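Local coordinates for protein enoyl-CoA hydratase (Mycobacterium avium subsp. paratuberculosis, PDB 4LK5) that probably catalyses the addition of water to the double bond of enoyl-CoA thioesters, as a member of the crotonase-like enoyl-CoA hydratase/isomerase family, at residues G138-V143 / A160-A165; F46-N51 / D69-A74; T167-M172 / P272-G277. One frame throughout, in Å; residues are numbered along the deposited sequence.

From the N terminus on, the three contacts come in series and neither nest nor cross. Interaction 2 closes first: 17 residues, the last eight of them already helical, separate segments 46-51 and 69-74, so the contact folds helix 61-76 back on strand 45-50 of the larger sheet. Interaction 1 then joins two short parallel strands of the smaller sheet across 16 residues that hold most of helix 143-150 and all of strand 153-157. Interaction 3 closes the longest loop, 99 mostly helical residues, and ties the segment after strand 161-163 to the C-terminal helix 272-282. Interactions 1 and 2 lie on opposite sides of the chain's centre; 1 and 3 touch, with M163 SE 3.9 Å from K168 NZ.

Interaction 1: G138-V143 / A160-A165; sequences GPAAGV and AFFMLA
A140 and F162 form the central bridge of a short pair of parallel strands in the small sheet of this crotonase-like fold, where strand 139-141 runs beside strand 161-163, axes 14° apart. A140 uses both backbone groups: its N donates to F161 O at 2.9 Å, nearly along the C=O axis, and its O accepts M163 N, also at 2.9 Å. A third bond, G142 N to M163 O at 3.0 Å, lies in the carbonyl plane. Along the chain the two strands follow strands 132-136 and 153-157 of the larger sheet, and G142 stands at the N-cap of helix 143-150; in crotonase relatives the start of this helix gives a backbone N-H to the oxyanion hole, as probably here. One face of the sheet carries P139 and F161. With CG between the backbone N and the carbonyl carbon (chi1 66°), the F161 ring comes under the proline: P139 CA stands over its centre, while P139 CB lies off-centre, 4.1 Å from the ring centroid and 30° off its normal, a CH-pi contact with F161 CZ nearest at 3.6 Å. On the other face A140 CB meets F162 CD2 at 3.8 Å, and V136 and V145 pack around this pair.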
ATOM      1  N   GLY C 138      -0.967  14.219  20.800  1.00 52.91           N
ATOM      2  CA  GLY C 138      -1.842  13.341  21.554  1.00 54.77           C
ATOM      3  C   GLY C 138      -2.886  12.656  20.710  1.00 57.42           C
ATOM      4  O   GLY C 138      -2.599  12.254  19.608  1.00 65.05           O
ATOM      5  N   PRO C 139      -4.110  12.496  21.237  1.00 61.92           N
ATOM      6  CA  PRO C 139      -5.147  11.798  20.456  1.00 54.92           C
ATOM      7  C   PRO C 139      -5.493  12.452  19.122  1.00 49.60           C
ATOM      8  O   PRO C 139      -5.510  13.693  19.004  1.00 47.29           O
ATOM      9  CB  PRO C 139      -6.356  11.801  21.395  1.00 61.90           C
ATOM     10  CG  PRO C 139      -5.774  11.895  22.771  1.00 63.28           C
ATOM     11  CD  PRO C 139      -4.507  12.700  22.647  1.00 59.16           C
ATOM     12  N   ALA C 140      -5.685  11.596  18.113  1.00 45.62           N
ATOM     13  CA  ALA C 140      -6.246  11.961  16.805  1.00 41.28           C
ATOM     14  C   ALA C 140      -7.440  11.042  16.564  1.00 39.09           C
ATOM     15  O   ALA C 140      -7.325   9.795  16.603  1.00 40.81           O
ATOM     16  CB  ALA C 140      -5.218  11.759  15.701  1.00 41.16           C
ATOM     17  N   ALA C 141      -8.591  11.623  16.301  1.00 37.24           N
ATOM     18  CA  ALA C 141      -9.789  10.793  16.129  1.00 38.60           C
ATOM     19  C   ALA C 141     -10.688  11.324  15.040  1.00 38.38           C
ATOM     20  O   ALA C 141     -10.723  12.525  14.793  1.00 39.75           O
ATOM     21  CB  ALA C 141     -10.543  10.706  17.449  1.00 40.60           C
ATOM     22  N   GLY C 142     -11.403  10.426  14.371  1.00 43.80           N
ATOM     23  CA  GLY C 142     -12.272  10.811  13.237  1.00 44.31           C
ATOM     24  C   GLY C 142     -11.569  11.673  12.195  1.00 43.54           C
ATOM     25  O   GLY C 142     -10.454  11.380  11.801  1.00 41.12           O
ATOM     26  N   VAL C 143     -12.209  12.751  11.738  1.00 44.97           N
ATOM     27  CA  VAL C 143     -11.557  13.577  10.715  1.00 41.71           C
ATOM     28  C   VAL C 143     -10.263  14.184  11.155  1.00 36.72           C
ATOM     29  O   VAL C 143      -9.557  14.716  10.326  1.00 38.17           O
ATOM     30  CB  VAL C 143     -12.387  14.779  10.212  1.00 44.51           C
ATOM     31  CG1 VAL C 143     -13.240  14.361   9.039  1.00 45.35           C
ATOM     32  CG2 VAL C 143     -13.194  15.399  11.316  1.00 44.15           C
ATOM     33  N   ALA C 160       0.799  10.011  21.479  1.00 53.14           N
ATOM     34  CA  ALA C 160      -0.244  10.044  20.467  1.00 45.12           C
ATOM     35  C   ALA C 160      -0.846   8.702  20.177  1.00 41.11           C
ATOM     36  O   ALA C 160      -0.211   7.681  20.338  1.00 42.66           O
ATOM     37  CB  ALA C 160       0.307  10.624  19.183  1.00 43.04           C
ATOM     38  N   PHE C 161      -2.096   8.726  19.737  1.00 42.83           N
ATOM     39  CA  PHE C 161      -2.708   7.578  19.084  1.00 40.32           C
ATOM     40  C   PHE C 161      -3.714   8.015  18.029  1.00 40.38           C
ATOM     41  O   PHE C 161      -4.181   9.154  18.022  1.00 41.59           O
ATOM     42  CB  PHE C 161      -3.366   6.620  20.076  1.00 42.01           C
ATOM     43  CG  PHE C 161      -4.559   7.203  20.809  1.00 48.53           C
ATOM     44  CD1 PHE C 161      -5.835   7.246  20.199  1.00 48.44           C
ATOM     45  CD2 PHE C 161      -4.421   7.705  22.115  1.00 46.12           C
ATOM     46  CE1 PHE C 161      -6.936   7.776  20.863  1.00 44.78           C
ATOM     47  CE2 PHE C 161      -5.520   8.223  22.777  1.00 49.91           C
ATOM     48  CZ  PHE C 161      -6.779   8.261  22.152  1.00 48.65           C
ATOM     49  N   PHE C 162      -4.051   7.068  17.159  1.00 38.82           N
ATOM     50  CA  PHE C 162      -4.938   7.298  16.065  1.00 38.35           C
ATOM     51  C   PHE C 162      -6.167   6.410  16.154  1.00 41.14           C
ATOM     52  O   PHE C 162      -6.093   5.236  16.506  1.00 40.43           O
ATOM     53  CB  PHE C 162      -4.182   7.066  14.754  1.00 36.69           C
ATOM     54  CG  PHE C 162      -3.029   8.001  14.572  1.00 34.54           C
ATOM     55  CD1 PHE C 162      -1.808   7.766  15.223  1.00 35.99           C
ATOM     56  CD2 PHE C 162      -3.159   9.136  13.811  1.00 34.03           C
ATOM     57  CE1 PHE C 162      -0.736   8.643  15.069  1.00 33.18           C
ATOM     58  CE2 PHE C 162      -2.098  10.022  13.669  1.00 34.21           C
ATOM     59  CZ  PHE C 162      -0.889   9.778  14.305  1.00 32.54           C
HETATM   60  N   MSE C 163      -7.321   6.979  15.847  1.00 43.67           N
HETATM   61  CA  MSE C 163      -8.513   6.160  15.820  1.00 45.33           C
HETATM   62  C   MSE C 163      -9.574   6.695  14.900  1.00 44.35           C
HETATM   63  O   MSE C 163     -10.104   7.793  15.096  1.00 47.26           O
HETATM   64  CB  MSE C 163      -9.099   6.031  17.213  1.00 45.83           C
HETATM   65  CG  MSE C 163     -10.301   5.117  17.042  1.00 50.95           C
HETATM   66 SE   MSE C 163     -10.837   4.491  18.799  1.00 60.17          SE
HETATM   67  CE  MSE C 163     -11.217   6.305  19.476  1.00 55.82           C
ATOM     68  N   LEU C 164      -9.910   5.890  13.899  1.00 41.72           N
ATOM     69  CA  LEU C 164     -11.006   6.192  13.028  1.00 41.08           C
ATOM     70  C   LEU C 164     -12.309   5.853  13.731  1.00 39.04           C
ATOM     71  O   LEU C 164     -12.857   4.777  13.541  1.00 31.77           O
ATOM     72  CB  LEU C 164     -10.881   5.366  11.774  1.00 43.51           C
ATOM     73  CG  LEU C 164      -9.739   5.770  10.865  1.00 45.13           C
ATOM     74  CD1 LEU C 164      -9.885   4.956   9.585  1.00 48.22           C
ATOM     75  CD2 LEU C 164      -9.774   7.245  10.556  1.00 46.23           C
ATOM     76  N   ALA C 165     -12.805   6.809  14.507  1.00 40.53           N
ATOM     77  CA  ALA C 165     -13.931   6.591  15.426  1.00 44.83           C
ATOM     78  C   ALA C 165     -15.286   6.517  14.755  1.00 42.31           C
ATOM     79  O   ALA C 165     -16.226   5.994  15.336  1.00 46.12           O
ATOM     80  CB  ALA C 165     -13.956   7.684  16.488  1.00 48.82           C
TER

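Interaction 2: F46-N51 / D69-A74; sequences FSVTIN and DAMEYA
F46 reaches from strand 45-50 to A70, Y73 and A74 on helix 61-76, and its side chain illustrates how an aromatic ring can bridge a strand and the helix packed antiparallel to it, here with axes 10.2 Å apart. CB already points toward the helix, and with CG anti to the backbone N (chi1 -171°) the ring is carried on in that direction, between the two backbones. From CG outward the ring lies beneath A74, whose CB sits over its centre, 3.9 Å from the centroid and 11° off the normal, a CH-pi contact made squarely on the face. CD2 and CE2 both lie near that methyl, CE2 at 3.8 Å. On the other side of the ring's outline, CE1 comes to 3.9 Å from Y73 CD2, meeting the tyrosine ring at its edge and near its plane. CZ, at the tip, reaches A70 O at 3.5 Å, a carbonyl already engaged by A74 N in the helix's own hydrogen bonding; A70 CB is a little farther from CZ, at 4.2 Å.

V48, two residues on, adds a second apolar point. Its CG2 meets M71 CE, the methyl of a selenomethionine, at 3.9 Å. M71 leaves the helix pointing away from the strand, and the bend at chi2 (-65°) brings its end back.

Strand 45-50, helix 61-76 and strand 82-87 form a beta-alpha-beta unit, with the two strands adjacent and parallel in the larger sheet. V48 also packs on I85, and M71 on V83 and I85. Helix 113-127 flanks helix 61-76: L121, A124 and I125 touch M71, while R120 forms salt bridges with D69 and E72.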
ATOM      1  N   PHE C  46       4.098  28.570   8.346  1.00 46.04           N
ATOM      2  CA  PHE C  46       2.700  28.887   8.460  1.00 44.89           C
ATOM      3  C   PHE C  46       2.167  27.850   9.409  1.00 47.37           C
ATOM      4  O   PHE C  46       2.158  26.662   9.071  1.00 51.79           O
ATOM      5  CB  PHE C  46       2.117  28.758   7.071  1.00 46.33           C
ATOM      6  CG  PHE C  46       0.724  29.241   6.922  1.00 46.79           C
ATOM      7  CD1 PHE C  46       0.472  30.556   6.582  1.00 53.48           C
ATOM      8  CD2 PHE C  46      -0.342  28.354   7.019  1.00 47.14           C
ATOM      9  CE1 PHE C  46      -0.834  30.996   6.402  1.00 53.52           C
ATOM     10  CE2 PHE C  46      -1.644  28.773   6.841  1.00 47.87           C
ATOM     11  CZ  PHE C  46      -1.898  30.094   6.527  1.00 52.62           C
ATOM     12  N   SER C  47       1.826  28.266  10.629  1.00 47.78           N
ATOM     13  CA  SER C  47       1.282  27.338  11.613  1.00 47.59           C
ATOM     14  C   SER C  47      -0.200  27.519  11.676  1.00 48.71           C
ATOM     15  O   SER C  47      -0.723  28.598  11.449  1.00 53.32           O
ATOM     16  CB  SER C  47       1.867  27.511  13.026  1.00 46.56           C
ATOM     17  OG  SER C  47       3.285  27.616  13.014  1.00 52.44           O
ATOM     18  N   VAL C  48      -0.870  26.440  12.016  1.00 48.07           N
ATOM     19  CA  VAL C  48      -2.287  26.417  12.075  1.00 48.59           C
ATOM     20  C   VAL C  48      -2.587  25.573  13.296  1.00 49.29           C
ATOM     21  O   VAL C  48      -2.259  24.393  13.335  1.00 49.86           O
ATOM     22  CB  VAL C  48      -2.865  25.830  10.768  1.00 51.79           C
ATOM     23  CG1 VAL C  48      -4.321  25.458  10.939  1.00 54.48           C
ATOM     24  CG2 VAL C  48      -2.741  26.836   9.624  1.00 52.45           C
ATOM     25  N   THR C  49      -3.197  26.186  14.301  1.00 50.99           N
ATOM     26  CA  THR C  49      -3.330  25.536  15.574  1.00 51.30           C
ATOM     27  C   THR C  49      -4.760  25.649  16.101  1.00 56.74           C
ATOM     28  O   THR C  49      -5.262  26.741  16.367  1.00 57.06           O
ATOM     29  CB  THR C  49      -2.306  26.120  16.549  1.00 53.09           C
ATOM     30  OG1 THR C  49      -1.038  26.238  15.877  1.00 51.59           O
ATOM     31  CG2 THR C  49      -2.165  25.250  17.805  1.00 50.50           C
ATOM     32  N   ILE C  50      -5.415  24.496  16.220  1.00 63.01           N
ATOM     33  CA  ILE C  50      -6.775  24.405  16.757  1.00 63.51           C
ATOM     34  C   ILE C  50      -6.630  24.678  18.252  1.00 69.74           C
ATOM     35  O   ILE C  50      -5.613  24.289  18.842  1.00 68.90           O
ATOM     36  CB  ILE C  50      -7.414  23.015  16.507  1.00 57.07           C
ATOM     37  CG1 ILE C  50      -7.412  22.663  15.013  1.00 59.41           C
ATOM     38  CG2 ILE C  50      -8.847  22.964  17.012  1.00 56.02           C
ATOM     39  CD1 ILE C  50      -7.822  21.231  14.693  1.00 57.68           C
ATOM     40  N   ASN C  51      -7.627  25.357  18.848  1.00 67.29           N
ATOM     41  CA  ASN C  51      -7.521  25.869  20.221  1.00 64.13           C
ATOM     42  C   ASN C  51      -8.802  25.695  21.028  1.00 63.31           C
ATOM     43  O   ASN C  51      -9.285  26.604  21.689  1.00 67.32           O
ATOM     44  CB  ASN C  51      -7.110  27.346  20.188  1.00 65.17           C
ATOM     45  CG  ASN C  51      -6.283  27.751  21.395  1.00 64.70           C
ATOM     46  OD1 ASN C  51      -6.402  27.170  22.484  1.00 62.00           O
ATOM     47  ND2 ASN C  51      -5.412  28.744  21.199  1.00 60.64           N
ATOM     48  N   ASP C  69      -9.824  27.688   4.680  1.00 44.05           N
ATOM     49  CA  ASP C  69      -9.494  29.022   4.085  1.00 45.36           C
ATOM     50  C   ASP C  69      -8.011  29.320   4.201  1.00 42.29           C
ATOM     51  O   ASP C  69      -7.345  29.759   3.256  1.00 44.85           O
ATOM     52  CB  ASP C  69     -10.289  30.164   4.773  1.00 51.63           C
ATOM     53  CG  ASP C  69     -11.806  30.171   4.423  1.00 53.14           C
ATOM     54  OD1 ASP C  69     -12.240  29.507   3.464  1.00 59.92           O
ATOM     55  OD2 ASP C  69     -12.578  30.865   5.108  1.00 51.36           O
ATOM     56  N   ALA C  70      -7.498  29.092   5.397  1.00 41.56           N
ATOM     57  CA  ALA C  70      -6.073  29.177   5.675  1.00 41.75           C
ATOM     58  C   ALA C  70      -5.196  28.283   4.749  1.00 45.30           C
ATOM     59  O   ALA C  70      -4.115  28.719   4.263  1.00 44.21           O
ATOM     60  CB  ALA C  70      -5.844  28.808   7.139  1.00 41.62           C
HETATM   61  N   MSE C  71      -5.629  27.043   4.495  1.00 41.09           N
HETATM   62  CA  MSE C  71      -4.834  26.193   3.596  1.00 44.19           C
HETATM   63  C   MSE C  71      -4.891  26.766   2.189  1.00 43.11           C
HETATM   64  O   MSE C  71      -3.872  26.864   1.509  1.00 39.05           O
HETATM   65  CB  MSE C  71      -5.274  24.737   3.606  1.00 44.32           C
HETATM   66  CG  MSE C  71      -5.091  24.115   4.969  1.00 44.39           C
HETATM   67 SE   MSE C  71      -3.183  24.049   5.415  1.00 45.02          SE
HETATM   68  CE  MSE C  71      -3.459  23.773   7.322  1.00 42.54           C
ATOM     69  N   GLU C  72      -6.069  27.189   1.739  1.00 46.73           N
ATOM     70  CA  GLU C  72      -6.137  27.845   0.425  1.00 54.23           C
ATOM     71  C   GLU C  72      -5.270  29.124   0.371  1.00 54.26           C
ATOM     72  O   GLU C  72      -4.476  29.292  -0.569  1.00 55.35           O
ATOM     73  CB  GLU C  72      -7.575  28.134   0.024  1.00 57.68           C
ATOM     74  CG  GLU C  72      -8.365  26.875  -0.296  1.00 57.37           C
ATOM     75  CD  GLU C  72      -9.776  27.200  -0.728  1.00 57.34           C
ATOM     76  OE1 GLU C  72     -10.282  28.267  -0.319  1.00 60.72           O
ATOM     77  OE2 GLU C  72     -10.380  26.395  -1.464  1.00 62.22           O
ATOM     78  N   TYR C  73      -5.376  29.988   1.388  1.00 52.97           N
ATOM     79  CA  TYR C  73      -4.540  31.199   1.443  1.00 55.32           C
ATOM     80  C   TYR C  73      -3.044  30.894   1.287  1.00 53.66           C
ATOM     81  O   TYR C  73      -2.323  31.575   0.560  1.00 59.69           O
ATOM     82  CB  TYR C  73      -4.738  31.961   2.757  1.00 55.51           C
ATOM     83  CG  TYR C  73      -3.793  33.106   2.832  1.00 58.17           C
ATOM     84  CD1 TYR C  73      -3.947  34.205   1.968  1.00 63.70           C
ATOM     85  CD2 TYR C  73      -2.702  33.082   3.698  1.00 57.03           C
ATOM     86  CE1 TYR C  73      -3.056  35.261   1.989  1.00 64.10           C
ATOM     87  CE2 TYR C  73      -1.806  34.142   3.741  1.00 60.79           C
ATOM     88  CZ  TYR C  73      -1.982  35.226   2.882  1.00 67.86           C
ATOM     89  OH  TYR C  73      -1.086  36.278   2.904  1.00 70.99           O
ATOM     90  N   ALA C  74      -2.594  29.855   1.974  1.00 51.52           N
ATOM     91  CA  ALA C  74      -1.192  29.503   2.010  1.00 48.72           C
ATOM     92  C   ALA C  74      -0.619  29.017   0.675  1.00 51.59           C
ATOM     93  O   ALA C  74       0.607  28.973   0.514  1.00 53.92           O
ATOM     94  CB  ALA C  74      -0.977  28.457   3.082  1.00 49.73           C
TER

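Interaction 3: T167-M172 / P272-G277; sequences TKIGLM and PDFVEG
I169 and F274 meet in a loop-to-helix packing contact at the periphery of the fold, where the segment after strand 161-163 lies against the N-terminal part of the C-terminal helix 272-282. It consists of close backbone packing and apolar side-chain contacts, without conventional hydrogen bonds between the segments. The backbones come nearest at I169 CA and G277 CA, 3.6 Å apart, an approach that G277, lacking a side chain, permits. I169 O takes a nearly straight CA-H...O contact from F274 CA (3.4 Å, 167° at the hydrogen) and also lies at the edge of the phenylalanine ring, near its plane, 3.6 Å from F274 CD1.

Placing CG1 between its backbone N and carbonyl carbon (chi1 65°) makes I169 run side by side with F274, pointing the same way, so that I169 CD1 ends 4.0 Å from F274 CE1. The other branch, CG2, instead faces the helix backbone, 3.7 Å from G277 O. L171 crosses the phenylalanine obliquely: its CD2 meets F274 CD1 at 3.8 Å and its CD1 lies near F274 CE1.

Helix 254-269 backs the contact, with L268 and Q265 touching L171 and L269 touching F274; Q265 OE1 also accepts M172 N. D273 OD1 is bonded to T290 N in the C-terminal tail, and D273 packs against P235 of a second subunit, which places helix 272-282 beside the subunit interface.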
ATOM      1  N   THR C 167     -17.327   4.967  13.108  1.00 40.85           N
ATOM      2  CA  THR C 167     -18.214   3.809  13.151  1.00 45.10           C
ATOM      3  C   THR C 167     -18.786   3.505  14.555  1.00 40.48           C
ATOM      4  O   THR C 167     -19.749   2.780  14.695  1.00 37.55           O
ATOM      5  CB  THR C 167     -17.400   2.616  12.549  1.00 46.31           C
ATOM      6  OG1 THR C 167     -17.926   2.273  11.262  1.00 48.85           O
ATOM      7  CG2 THR C 167     -17.343   1.429  13.462  1.00 47.41           C
ATOM      8  N   LYS C 168     -18.154   4.041  15.589  1.00 45.07           N
ATOM      9  CA  LYS C 168     -18.635   3.892  16.963  1.00 50.37           C
ATOM     10  C   LYS C 168     -19.888   4.712  17.212  1.00 46.80           C
ATOM     11  O   LYS C 168     -20.593   4.477  18.171  1.00 46.12           O
ATOM     12  CB  LYS C 168     -17.558   4.315  17.963  1.00 54.74           C
ATOM     13  CG  LYS C 168     -16.481   3.250  18.132  1.00 65.24           C
ATOM     14  CD  LYS C 168     -15.491   3.549  19.270  1.00 70.32           C
ATOM     15  CE  LYS C 168     -15.090   2.261  19.995  1.00 78.99           C
ATOM     16  NZ  LYS C 168     -13.638   2.188  20.337  1.00 84.81           N
ATOM     17  N   ILE C 169     -20.152   5.662  16.327  1.00 42.58           N
ATOM     18  CA  ILE C 169     -21.268   6.552  16.476  1.00 43.92           C
ATOM     19  C   ILE C 169     -22.160   6.512  15.237  1.00 44.13           C
ATOM     20  O   ILE C 169     -22.961   7.435  15.022  1.00 42.66           O
ATOM     21  CB  ILE C 169     -20.780   8.003  16.748  1.00 44.62           C
ATOM     22  CG1 ILE C 169     -20.030   8.558  15.545  1.00 44.61           C
ATOM     23  CG2 ILE C 169     -19.854   8.048  17.971  1.00 42.50           C
ATOM     24  CD1 ILE C 169     -19.881  10.049  15.565  1.00 48.13           C
ATOM     25  N   GLY C 170     -22.019   5.465  14.426  1.00 38.78           N
ATOM     26  CA  GLY C 170     -22.925   5.236  13.321  1.00 40.55           C
ATOM     27  C   GLY C 170     -22.627   6.057  12.083  1.00 42.98           C
ATOM     28  O   GLY C 170     -23.522   6.322  11.288  1.00 50.56           O
ATOM     29  N   LEU C 171     -21.380   6.480  11.917  1.00 43.37           N
ATOM     30  CA  LEU C 171     -20.938   7.120  10.682  1.00 40.48           C
ATOM     31  C   LEU C 171     -19.899   6.304   9.879  1.00 38.73           C
ATOM     32  O   LEU C 171     -19.383   5.295  10.329  1.00 36.81           O
ATOM     33  CB  LEU C 171     -20.368   8.482  10.999  1.00 40.22           C
ATOM     34  CG  LEU C 171     -21.327   9.519  11.598  1.00 43.44           C
ATOM     35  CD1 LEU C 171     -20.572  10.838  11.786  1.00 42.33           C
ATOM     36  CD2 LEU C 171     -22.571   9.747  10.738  1.00 40.66           C
HETATM   37  N   MSE C 172     -19.632   6.759   8.661  1.00 40.22           N
HETATM   38  CA  MSE C 172     -18.583   6.204   7.824  1.00 35.33           C
HETATM   39  C   MSE C 172     -17.400   7.139   7.836  1.00 33.95           C
HETATM   40  O   MSE C 172     -17.516   8.291   8.281  1.00 35.21           O
HETATM   41  CB  MSE C 172     -19.159   5.981   6.418  1.00 34.52           C
HETATM   42  CG  MSE C 172     -19.056   7.235   5.588  1.00 35.39           C
HETATM   43 SE   MSE C 172     -19.906   7.007   3.856  1.00 38.87          SE
HETATM   44  CE  MSE C 172     -18.513   6.209   2.696  1.00 37.26           C
ATOM     45  N   PRO C 272     -31.271   7.356  12.311  1.00 44.85           N
ATOM     46  CA  PRO C 272     -31.436   7.058  13.729  1.00 47.45           C
ATOM     47  C   PRO C 272     -30.198   6.472  14.413  1.00 48.01           C
ATOM     48  O   PRO C 272     -30.039   6.665  15.618  1.00 48.49           O
ATOM     49  CB  PRO C 272     -32.590   6.034  13.767  1.00 46.29           C
ATOM     50  CG  PRO C 272     -33.225   6.066  12.442  1.00 43.50           C
ATOM     51  CD  PRO C 272     -32.226   6.607  11.471  1.00 45.36           C
ATOM     52  N   ASP C 273     -29.339   5.766  13.665  1.00 49.10           N
ATOM     53  CA  ASP C 273     -28.111   5.172  14.236  1.00 44.01           C
ATOM     54  C   ASP C 273     -27.110   6.250  14.682  1.00 41.35           C
ATOM     55  O   ASP C 273     -26.379   6.036  15.632  1.00 37.89           O
ATOM     56  CB  ASP C 273     -27.447   4.167  13.262  1.00 48.20           C
ATOM     57  CG  ASP C 273     -28.012   2.722  13.384  1.00 52.45           C
ATOM     58  OD1 ASP C 273     -29.131   2.521  13.892  1.00 61.97           O
ATOM     59  OD2 ASP C 273     -27.328   1.761  12.970  1.00 55.56           O
ATOM     60  N   PHE C 274     -27.085   7.412  14.021  1.00 41.43           N
ATOM     61  CA  PHE C 274     -26.159   8.498  14.392  1.00 39.68           C
ATOM     62  C   PHE C 274     -26.512   9.086  15.763  1.00 45.86           C
ATOM     63  O   PHE C 274     -25.647   9.177  16.659  1.00 46.24           O
ATOM     64  CB  PHE C 274     -26.152   9.605  13.329  1.00 39.68           C
ATOM     65  CG  PHE C 274     -25.373  10.839  13.727  1.00 38.71           C
ATOM     66  CD1 PHE C 274     -24.032  10.745  14.077  1.00 37.90           C
ATOM     67  CD2 PHE C 274     -25.989  12.091  13.762  1.00 39.80           C
ATOM     68  CE1 PHE C 274     -23.315  11.877  14.459  1.00 39.92           C
ATOM     69  CE2 PHE C 274     -25.286  13.226  14.148  1.00 40.31           C
ATOM     70  CZ  PHE C 274     -23.937  13.120  14.489  1.00 41.54           C
ATOM     71  N   VAL C 275     -27.786   9.468  15.936  1.00 49.64           N
ATOM     72  CA  VAL C 275     -28.282   9.983  17.237  1.00 46.54           C
ATOM     73  C   VAL C 275     -28.003   8.954  18.351  1.00 46.81           C
ATOM     74  O   VAL C 275     -27.421   9.280  19.398  1.00 45.87           O
ATOM     75  CB  VAL C 275     -29.776  10.381  17.161  1.00 46.76           C
ATOM     76  CG1 VAL C 275     -30.362  10.559  18.555  1.00 48.95           C
ATOM     77  CG2 VAL C 275     -29.955  11.648  16.323  1.00 45.45           C
ATOM     78  N   GLU C 276     -28.358   7.701  18.109  1.00 44.12           N
ATOM     79  CA  GLU C 276     -27.996   6.650  19.059  1.00 49.76           C
ATOM     80  C   GLU C 276     -26.498   6.637  19.388  1.00 46.65           C
ATOM     81  O   GLU C 276     -26.105   6.454  20.531  1.00 44.31           O
ATOM     82  CB  GLU C 276     -28.441   5.280  18.531  1.00 56.01           C
ATOM     83  CG  GLU C 276     -28.093   4.080  19.418  1.00 65.63           C
ATOM     84  CD  GLU C 276     -28.668   4.146  20.837  1.00 66.40           C
ATOM     85  OE1 GLU C 276     -29.509   5.025  21.121  1.00 59.66           O
ATOM     86  OE2 GLU C 276     -28.265   3.296  21.667  1.00 75.60           O
ATOM     87  N   GLY C 277     -25.656   6.847  18.388  1.00 47.84           N
ATOM     88  CA  GLY C 277     -24.214   6.759  18.606  1.00 49.52           C
ATOM     89  C   GLY C 277     -23.623   7.934  19.358  1.00 44.77           C
ATOM     90  O   GLY C 277     -22.794   7.762  20.242  1.00 42.62           O
TER